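Local structure of Non-structural protein 11 (Prrsv 16244b, 5EYI) at the interface of chains A and B. The protein cleaves RNA as the uridylate-specific endoribonuclease nsp11 of an arterivirus, and probably degrades viral 5'-polyuridines to keep host double-stranded RNA sensors from being activated. Numbering follows the deposited sequence. Chains: chain A/B, Non-structural protein 11.

Contact 1: the interface of chains A and B. Residues chain A 198-200, 213, 215, 221, 223; chain B 189-190, 193-195, 201.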
loop_
_atom_site.group_PDB
_atom_site.type_symbol
_atom_site.label_atom_id
_atom_site.label_comp_id
_atom_site.label_asym_id
_atom_site.label_seq_id
_atom_site.Cartn_x
_atom_site.Cartn_y
_atom_site.Cartn_z
ATOM N N SER A 198 -3.123 -6.433 0.021
ATOM C CA SER A 198 -2.398 -5.172 0.144
ATOM C C SER A 198 -3.261 -4.016 -0.327
ATOM O O SER A 198 -4.191 -4.208 -1.096
ATOM C CB SER A 198 -1.071 -5.211 -0.633
ATOM O OG SER A 198 -1.242 -4.900 -2.004
ATOM N N LYS A 199 -2.941 -2.816 0.149
ATOM C CA LYS A 199 -3.617 -1.602 -0.291
ATOM C C LYS A 199 -2.742 -0.358 -0.133
ATOM O O LYS A 199 -1.963 -0.246 0.815
ATOM C CB LYS A 199 -4.923 -1.415 0.477
ATOM C CG LYS A 199 -5.789 -0.304 -0.093
ATOM C CD LYS A 199 -7.218 -0.391 0.394
ATOM C CE LYS A 199 -8.064 0.711 -0.226
ATOM N NZ LYS A 199 -9.492 0.608 0.196
ATOM N N CYS A 200 -2.904 0.571 -1.070
ATOM C CA CYS A 200 -2.193 1.843 -1.078
ATOM C C CYS A 200 -3.203 2.959 -0.810
ATOM O O CYS A 200 -4.045 3.240 -1.660
ATOM C CB CYS A 200 -1.516 2.052 -2.429
ATOM S SG CYS A 200 -0.836 3.715 -2.696
ATOM N N MET A 213 1.102 2.339 2.738
ATOM C CA MET A 213 1.027 1.000 2.184
ATOM C C MET A 213 0.705 0.070 3.321
ATOM O O MET A 213 1.393 0.106 4.336
ATOM C CB MET A 213 2.360 0.612 1.552
ATOM C CG MET A 213 2.925 1.674 0.620
ATOM S SD MET A 213 1.712 2.392 -0.503
ATOM C CE MET A 213 2.840 3.037 -1.728
ATOM N N TRP A 215 -0.116 -4.078 4.131
ATOM C CA TRP A 215 -0.299 -5.489 3.844
ATOM C C TRP A 215 -1.059 -6.136 4.997
ATOM O O TRP A 215 -0.560 -6.187 6.134
ATOM C CB TRP A 215 1.037 -6.185 3.647
ATOM C CG TRP A 215 1.595 -5.978 2.296
ATOM C CD1 TRP A 215 1.500 -6.827 1.243
ATOM C CD2 TRP A 215 2.335 -4.843 1.836
ATOM N NE1 TRP A 215 2.146 -6.305 0.151
ATOM C CE2 TRP A 215 2.667 -5.085 0.486
ATOM C CE3 TRP A 215 2.761 -3.652 2.438
ATOM C CZ2 TRP A 215 3.401 -4.178 -0.280
ATOM C CZ3 TRP A 215 3.484 -2.749 1.677
ATOM C CH2 TRP A 215 3.798 -3.018 0.329
ATOM N N TYR A 221 3.499 1.018 6.193
ATOM C CA TYR A 221 4.489 2.072 6.209
ATOM C C TYR A 221 4.089 3.181 5.278
ATOM O O TYR A 221 3.335 2.960 4.316
ATOM C CB TYR A 221 5.874 1.548 5.830
ATOM C CG TYR A 221 6.007 0.893 4.462
ATOM C CD1 TYR A 221 6.141 -0.483 4.341
ATOM C CD2 TYR A 221 6.045 1.656 3.297
ATOM C CE1 TYR A 221 6.299 -1.084 3.098
ATOM C CE2 TYR A 221 6.186 1.070 2.057
ATOM C CZ TYR A 221 6.321 -0.300 1.953
ATOM O OH TYR A 221 6.476 -0.886 0.703
ATOM N N GLN A 223 5.096 6.427 2.689
ATOM C CA GLN A 223 5.977 6.664 1.559
ATOM C C GLN A 223 5.652 8.058 1.004
ATOM O O GLN A 223 4.494 8.489 1.033
ATOM C CB GLN A 223 5.748 5.529 0.551
ATOM C CG GLN A 223 6.648 5.516 -0.659
ATOM C CD GLN A 223 6.109 6.269 -1.870
ATOM O OE1 GLN A 223 6.807 6.431 -2.873
ATOM N NE2 GLN A 223 4.874 6.716 -1.795
ATOM N N GLU B 189 -0.451 -1.910 -6.492
ATOM C CA GLU B 189 -0.178 -0.494 -6.263
ATOM C C GLU B 189 0.773 -0.254 -5.079
ATOM O O GLU B 189 1.682 0.581 -5.173
ATOM C CB GLU B 189 -1.483 0.261 -6.050
ATOM C CG GLU B 189 -1.366 1.770 -6.121
ATOM C CD GLU B 189 -2.713 2.445 -5.949
ATOM O OE1 GLU B 189 -3.688 1.777 -5.519
ATOM O OE2 GLU B 189 -2.805 3.648 -6.261
ATOM N N ALA B 190 0.576 -1.010 -3.997
ATOM C CA ALA B 190 1.434 -0.916 -2.812
ATOM C C ALA B 190 2.906 -1.174 -3.133
ATOM O O ALA B 190 3.786 -0.568 -2.527
ATOM C CB ALA B 190 0.953 -1.868 -1.721
ATOM N N HIS B 193 5.061 2.054 -5.702
ATOM C CA HIS B 193 5.641 3.295 -5.189
ATOM C C HIS B 193 6.724 2.887 -4.203
ATOM O O HIS B 193 6.405 2.281 -3.177
ATOM C CB HIS B 193 4.597 4.161 -4.495
ATOM C CG HIS B 193 3.444 4.535 -5.370
ATOM N ND1 HIS B 193 3.458 5.644 -6.190
ATOM C CD2 HIS B 193 2.236 3.953 -5.548
ATOM C CE1 HIS B 193 2.311 5.729 -6.836
ATOM N NE2 HIS B 193 1.553 4.712 -6.467
ATOM N N PRO B 194 8.005 3.183 -4.516
ATOM C CA PRO B 194 9.113 2.758 -3.635
ATOM C C PRO B 194 9.104 3.441 -2.262
ATOM O O PRO B 194 9.059 4.674 -2.189
ATOM C CB PRO B 194 10.372 3.165 -4.414
ATOM C CG PRO B 194 9.925 4.197 -5.387
ATOM C CD PRO B 194 8.487 3.928 -5.697
ATOM N N GLU B 195 9.132 2.637 -1.198
ATOM C CA GLU B 195 9.333 3.132 0.173
ATOM C C GLU B 195 10.554 4.075 0.280
ATOM O O GLU B 195 10.432 5.217 0.727
ATOM C CB GLU B 195 9.518 1.947 1.134
ATOM C CG GLU B 195 9.610 2.327 2.611
ATOM C CD GLU B 195 10.011 1.166 3.500
ATOM O OE1 GLU B 195 10.048 0.020 2.995
ATOM O OE2 GLU B 195 10.288 1.414 4.700
ATOM N N TRP B 201 10.837 -7.319 -5.609
ATOM C CA TRP B 201 9.929 -8.050 -4.715
ATOM C C TRP B 201 9.785 -9.502 -5.136
ATOM O O TRP B 201 9.709 -9.791 -6.326
ATOM C CB TRP B 201 8.534 -7.439 -4.745
ATOM C CG TRP B 201 8.441 -6.041 -4.272
ATOM C CD1 TRP B 201 8.669 -4.916 -4.995
ATOM C CD2 TRP B 201 8.049 -5.614 -2.968
ATOM N NE1 TRP B 201 8.453 -3.804 -4.222
ATOM C CE2 TRP B 201 8.063 -4.204 -2.971
ATOM C CE3 TRP B 201 7.670 -6.287 -1.796
ATOM C CZ2 TRP B 201 7.729 -3.448 -1.845
ATOM C CZ3 TRP B 201 7.337 -5.536 -0.674
ATOM C CH2 TRP B 201 7.369 -4.130 -0.707
HETATM O O HOH W 1 -4.299 -0.277 -3.671
HETATM O O HOH W 2 -1.609 -2.714 -3.549
HETATM O O HOH W 3 6.170 0.353 -1.559
#

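Contact 2: the interface of chains A and B. Residues chain A 146, 164, 177-179, 222; chain B 195-197.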
loop_
_atom_site.group_PDB
_atom_site.type_symbol
_atom_site.label_atom_id
_atom_site.label_comp_id
_atom_site.label_asym_id
_atom_site.label_seq_id
_atom_site.Cartn_x
_atom_site.Cartn_y
_atom_site.Cartn_z
ATOM N N HIS A 146 8.824 1.044 11.694
ATOM C CA HIS A 146 8.285 2.226 11.028
ATOM C C HIS A 146 7.702 3.282 11.967
ATOM O O HIS A 146 7.062 4.221 11.509
ATOM C CB HIS A 146 7.274 1.796 9.977
ATOM C CG HIS A 146 7.871 0.979 8.871
ATOM N ND1 HIS A 146 7.591 -0.356 8.706
ATOM C CD2 HIS A 146 8.726 1.305 7.873
ATOM C CE1 HIS A 146 8.240 -0.817 7.653
ATOM N NE2 HIS A 146 8.940 0.171 7.131
ATOM N N VAL A 164 13.655 9.009 7.051
ATOM C CA VAL A 164 14.329 7.842 6.484
ATOM C C VAL A 164 15.551 7.516 7.344
ATOM O O VAL A 164 16.368 8.388 7.634
ATOM C CB VAL A 164 14.725 8.081 5.021
ATOM C CG1 VAL A 164 15.530 6.909 4.476
ATOM C CG2 VAL A 164 13.464 8.305 4.184
ATOM N N LEU A 177 17.567 1.269 4.720
ATOM C CA LEU A 177 16.626 2.363 4.558
ATOM C C LEU A 177 15.238 1.906 4.958
ATOM O O LEU A 177 14.731 0.923 4.436
ATOM C CB LEU A 177 16.622 2.860 3.108
ATOM C CG LEU A 177 17.931 3.447 2.564
ATOM C CD1 LEU A 177 17.848 3.683 1.058
ATOM C CD2 LEU A 177 18.306 4.744 3.273
ATOM N N CYS A 178 14.637 2.620 5.905
ATOM C CA CYS A 178 13.268 2.359 6.287
ATOM C C CYS A 178 12.596 3.653 6.767
ATOM O O CYS A 178 13.227 4.500 7.403
ATOM C CB CYS A 178 13.217 1.197 7.292
ATOM S SG CYS A 178 12.769 1.563 8.989
ATOM N N THR A 179 11.326 3.814 6.401
ATOM C CA THR A 179 10.593 5.040 6.662
ATOM C C THR A 179 9.992 4.986 8.045
ATOM O O THR A 179 9.623 3.923 8.529
ATOM C CB THR A 179 9.469 5.287 5.644
ATOM O OG1 THR A 179 8.599 4.157 5.594
ATOM C CG2 THR A 179 10.042 5.556 4.263
ATOM N N PHE A 222 4.610 4.363 5.578
ATOM C CA PHE A 222 4.370 5.544 4.777
ATOM C C PHE A 222 5.442 5.685 3.724
ATOM O O PHE A 222 6.548 5.169 3.864
ATOM C CB PHE A 222 4.359 6.799 5.634
ATOM C CG PHE A 222 3.062 7.043 6.328
ATOM C CD1 PHE A 222 1.969 7.537 5.617
ATOM C CD2 PHE A 222 2.933 6.811 7.684
ATOM C CE1 PHE A 222 0.773 7.798 6.250
ATOM C CE2 PHE A 222 1.738 7.064 8.326
ATOM C CZ PHE A 222 0.657 7.558 7.610
ATOM N N GLU B 195 9.132 2.637 -1.198
ATOM C CA GLU B 195 9.333 3.132 0.173
ATOM C C GLU B 195 10.554 4.075 0.280
ATOM O O GLU B 195 10.432 5.217 0.727
ATOM C CB GLU B 195 9.518 1.947 1.134
ATOM C CG GLU B 195 9.610 2.327 2.611
ATOM C CD GLU B 195 10.011 1.166 3.500
ATOM O OE1 GLU B 195 10.048 0.020 2.995
ATOM O OE2 GLU B 195 10.288 1.414 4.700
ATOM N N THR B 196 11.717 3.574 -0.123
ATOM C CA THR B 196 12.956 4.364 -0.117
ATOM C C THR B 196 13.786 4.204 -1.388
ATOM O O THR B 196 14.205 5.196 -1.970
ATOM C CB THR B 196 13.848 4.018 1.093
ATOM O OG1 THR B 196 14.216 2.634 1.046
ATOM C CG2 THR B 196 13.126 4.317 2.408
ATOM N N GLN B 197 13.993 2.965 -1.825
ATOM C CA GLN B 197 14.961 2.636 -2.877
ATOM C C GLN B 197 14.359 1.713 -3.943
ATOM O O GLN B 197 13.232 1.228 -3.792
ATOM C CB GLN B 197 16.175 1.954 -2.229
ATOM C CG GLN B 197 15.852 0.634 -1.519
ATOM C CD GLN B 197 16.907 0.180 -0.520
ATOM O OE1 GLN B 197 16.593 -0.545 0.425
ATOM N NE2 GLN B 197 18.157 0.586 -0.726
#

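Contact 1: the interface of chains A and B
Water 3 is the best-held polar atom here, gripped by three protein oxygens from both chains. The phenol hydroxyl OH of A:Tyr221 lies 2.6 Å from the oxygen of water 3. The carbonyl O of B:Ala190, within helix 189-192, is 2.7 Å from the water 3 oxygen. The carbonyl O of B:His193, just past the helix end, completes the grip, 2.5 Å from the water 3 oxygen. The A:Tyr221 ring, its CG in the crowded position between backbone N and carbonyl carbon (chi1 59°), illustrates how one flat group can serve several partners. Over the centre of one face lies OE1 of the B:Glu195 carboxylate, 3.8 Å above the plane, with the two planes stacked 19° apart; A:Met213 CB backs the opposite face. Tip to tip, the phenol end meets the in-plane edge of B:Trp201. Beside it, bent A:Met213 crosses B:His193 at about a right angle, CE 3.5 Å from CB. The methyl of B:Ala190 rests on the six-membered end of A:Trp215, and A:Cys200 CB lies 3.7 Å from B:Glu189 CG. Water 2 links A:Ser198 OG to B:Ala190 N, and water 1 joins A:Cys200 N to the B:Glu189 carboxylate. As modelled, A:Gln223 OE1 clashes with B:Pro194 O at 2.9 Å; an amide turned over would offer a donor instead. The patch seats the helix and following loop of one nsp11 molecule against the C-terminal strands of another, plausibly supporting dimer formation.

Contact 2: the interface of chains A and B
The loop of chain B that carries B:Glu195, B:Thr196 and B:Gln197 lies along strand 177-180 of chain A, beside strand 163-169 and the loop bearing A:His146. It offers a worked case of a single carboxylate oxygen read by two different donors. B:Glu195 runs out fully extended, CG anti to its backbone N, and brings its tip to the tip of A:His146. The imidazole NE2 gives OE2 a hydrogen bond of 3.0 Å, bent to 139° at the hydrogen. This donor lies above the carboxylate plane, whereas OE2 sits close to the ring plane of the histidine, and the two planes are turned 56° apart. The second bond is much straighter: the backbone N of A:Thr179, 3.1 Å from OE2, points at its anti lone pair. A:Thr179 OG1 adds a weak bond to the same oxygen. That hydroxyl is set by its own bond to the carbonyl O of A:Phe222, 2.9 Å away on strand 219-223, so a neighbouring strand fixes the threonine's rotation and turns its methyl CG2 toward B:Thr196 CG2, 3.8 Å away. B:Thr196 then crosses A:Leu177 obliquely, B:Thr196 CB lying 3.6 Å from A:Leu177 CB. A:Val164 CG1 is near the B:Thr196 methyl. Farther along, B:Gln197 lays its amide NE2 3.6 Å from A:Leu177 CD1. The nearby carboxylate could favour a protonated imidazole. A:His146 is a predicted catalytic histidine of the NendoU domain, so the contact places a partner's acidic side chain in the active site, where it may compete with RNA in this apo crystal form.

The centres of contact 1 and contact 2 lie about 11 Å apart, and B:Glu195 belongs to both, its chain lying across one patch and its tip ending in the other. Strand 219-223 of chain A also serves both. Contact 1 is centred about 10 Å from A:His146, and contact 2 about 9 Å from the altered active-site position A:Ala175, so the pair forms a continuous footprint running up to the catalytic pocket. Seating the loop also brings a carboxylate to A:His146, which suggests that the two may be linked. The interface is not an exact two-fold, and the structure alone does not show whether this pairing persists in solution.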